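Local coordinates for ribokinase (Staphylococcus aureus, PDB 3RY7), which catalyses the ATP- and magnesium-dependent phosphorylation of D-ribose at O-5, giving D-ribose 5-phosphate for nucleotide synthesis or the pentose phosphate pathway, at residues D254-A259 / D273-G278. Sequence-based numbering, arbitrary orientation.
Sequences DTFIGA and DAIDFG
F256 turns the edge of its ring against the backbone of I275 and G278, and A259 meets F277 and G278 through its methyl group. In F256, CG is anti to the backbone N (chi1 168°), beside the carbonyl carbon; the end of the side chain comes nearer to 273-278 than the direction of CB alone would bring it. Evidence for an edge-on approach is the position of two backbone atoms near the ring plane: CD1 of F256 is 3.2 Å from the carbonyl C of G278, and CE1 of F256 lies 3.5 Å from O of I275. CE1 and CZ of F256 each lie 4.1 Å from CG2 of I275, an apolar contact in which the two side chains cross obliquely. A CB built on G278 would fall 2.8 Å from CD1 of F256, a clash, so the ring edge sits against bare backbone. The backbones come correspondingly close: CA of F256 makes a CA-H...O contact with O of G278 at 3.6 Å. One turn on, CB of A259 packs 3.7 Å from CE2 of F277 and 3.9 Å from CA of G278, while O of A259 approaches the F277 ring obliquely; that ring also makes a cation-pi contact with R263. The axes of the two segments approach to 8.3 Å at 140°, closer to antiparallel than to perpendicular, and the five touching residues are buried. D254, probably the catalytic proton acceptor, lies on the same helix as F256 and makes no contact with 273-278. F256 also touches N279, probably part of the ATP site, and T228, while I275 reaches T228 and F230, placing the helix pair beside strand 228-231 at the antiparallel end of the nine-stranded sheet; F277 packs on V301 of the second subunit.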
loop_
_atom_site.group_PDB
_atom_site.type_symbol
_atom_site.label_atom_id
_atom_site.label_comp_id
_atom_site.label_asym_id
_atom_site.label_seq_id
_atom_site.Cartn_x
_atom_site.Cartn_y
_atom_site.Cartn_z
ATOM N N ASP A 254 1.756 10.656 -13.981
ATOM C CA ASP A 254 1.540 9.774 -15.122
ATOM C C ASP A 254 0.149 9.203 -15.078
ATOM O O ASP A 254 -0.477 8.996 -16.118
ATOM C CB ASP A 254 2.579 8.648 -15.143
ATOM C CG ASP A 254 3.978 9.164 -15.393
ATOM O OD1 ASP A 254 4.124 10.151 -16.161
ATOM O OD2 ASP A 254 4.929 8.584 -14.823
ATOM N N THR A 255 -0.331 8.948 -13.859
ATOM C CA THR A 255 -1.692 8.450 -13.652
ATOM C C THR A 255 -2.723 9.512 -14.074
ATOM O O THR A 255 -3.774 9.183 -14.616
ATOM C CB THR A 255 -1.923 8.026 -12.172
ATOM O OG1 THR A 255 -1.011 6.970 -11.823
ATOM C CG2 THR A 255 -3.368 7.575 -11.941
ATOM N N PHE A 256 -2.412 10.784 -13.831
ATOM C CA PHE A 256 -3.296 11.872 -14.263
ATOM C C PHE A 256 -3.422 11.875 -15.792
ATOM O O PHE A 256 -4.522 11.949 -16.338
ATOM C CB PHE A 256 -2.771 13.228 -13.778
ATOM C CG PHE A 256 -3.466 14.405 -14.420
ATOM C CD1 PHE A 256 -4.759 14.757 -14.040
ATOM C CD2 PHE A 256 -2.830 15.152 -15.420
ATOM C CE1 PHE A 256 -5.407 15.840 -14.645
ATOM C CE2 PHE A 256 -3.471 16.229 -16.029
ATOM C CZ PHE A 256 -4.760 16.576 -15.640
ATOM N N ILE A 257 -2.283 11.770 -16.474
ATOM C CA ILE A 257 -2.259 11.787 -17.937
ATOM C C ILE A 257 -2.983 10.595 -18.538
ATOM O O ILE A 257 -3.744 10.734 -19.496
ATOM C CB ILE A 257 -0.821 11.856 -18.467
ATOM C CG1 ILE A 257 -0.278 13.260 -18.237
ATOM C CG2 ILE A 257 -0.785 11.518 -19.942
ATOM C CD1 ILE A 257 1.184 13.301 -17.992
ATOM N N GLY A 258 -2.778 9.421 -17.948
ATOM C CA GLY A 258 -3.376 8.218 -18.485
ATOM C C GLY A 258 -4.878 8.313 -18.421
ATOM O O GLY A 258 -5.591 7.991 -19.382
ATOM N N ALA A 259 -5.359 8.775 -17.269
ATOM C CA ALA A 259 -6.792 8.836 -17.003
ATOM C C ALA A 259 -7.430 9.978 -17.801
ATOM O O ALA A 259 -8.506 9.816 -18.373
ATOM C CB ALA A 259 -7.038 9.012 -15.499
ATOM N N ASP A 273 -14.168 18.073 -17.442
ATOM C CA ASP A 273 -14.589 16.779 -16.907
ATOM C C ASP A 273 -13.448 15.752 -16.947
ATOM O O ASP A 273 -13.204 15.024 -15.969
ATOM C CB ASP A 273 -15.803 16.260 -17.686
ATOM C CG ASP A 273 -16.042 14.770 -17.480
ATOM O OD1 ASP A 273 -16.174 14.068 -18.505
ATOM O OD2 ASP A 273 -16.092 14.298 -16.313
ATOM N N ALA A 274 -12.754 15.695 -18.082
ATOM C CA ALA A 274 -11.622 14.794 -18.238
ATOM C C ALA A 274 -10.506 15.152 -17.259
ATOM O O ALA A 274 -9.864 14.276 -16.693
ATOM C CB ALA A 274 -11.106 14.811 -19.700
ATOM N N ILE A 275 -10.277 16.440 -17.051
ATOM C CA ILE A 275 -9.257 16.876 -16.104
ATOM C C ILE A 275 -9.632 16.532 -14.653
ATOM O O ILE A 275 -8.761 16.224 -13.822
ATOM C CB ILE A 275 -8.968 18.377 -16.256
ATOM C CG1 ILE A 275 -8.257 18.625 -17.597
ATOM C CG2 ILE A 275 -8.143 18.890 -15.079
ATOM C CD1 ILE A 275 -7.895 20.069 -17.843
ATOM N N ASP A 276 -10.934 16.571 -14.370
ATOM C CA ASP A 276 -11.465 16.192 -13.067
ATOM C C ASP A 276 -11.213 14.710 -12.797
ATOM O O ASP A 276 -10.649 14.331 -11.766
ATOM C CB ASP A 276 -12.967 16.469 -13.005
ATOM C CG ASP A 276 -13.571 16.057 -11.675
ATOM O OD1 ASP A 276 -14.375 15.093 -11.637
ATOM O OD2 ASP A 276 -13.210 16.693 -10.667
ATOM N N PHE A 277 -11.655 13.882 -13.739
ATOM C CA PHE A 277 -11.423 12.446 -13.700
ATOM C C PHE A 277 -9.940 12.088 -13.569
ATOM O O PHE A 277 -9.584 11.166 -12.835
ATOM C CB PHE A 277 -11.989 11.810 -14.956
ATOM C CG PHE A 277 -11.858 10.315 -14.997
ATOM C CD1 PHE A 277 -12.866 9.502 -14.487
ATOM C CD2 PHE A 277 -10.745 9.714 -15.574
ATOM C CE1 PHE A 277 -12.764 8.114 -14.535
ATOM C CE2 PHE A 277 -10.634 8.329 -15.629
ATOM C CZ PHE A 277 -11.650 7.528 -15.109
ATOM N N GLY A 278 -9.083 12.814 -14.285
ATOM C CA GLY A 278 -7.649 12.602 -14.202
ATOM C C GLY A 278 -7.127 12.913 -12.810
ATOM O O GLY A 278 -6.265 12.211 -12.279
#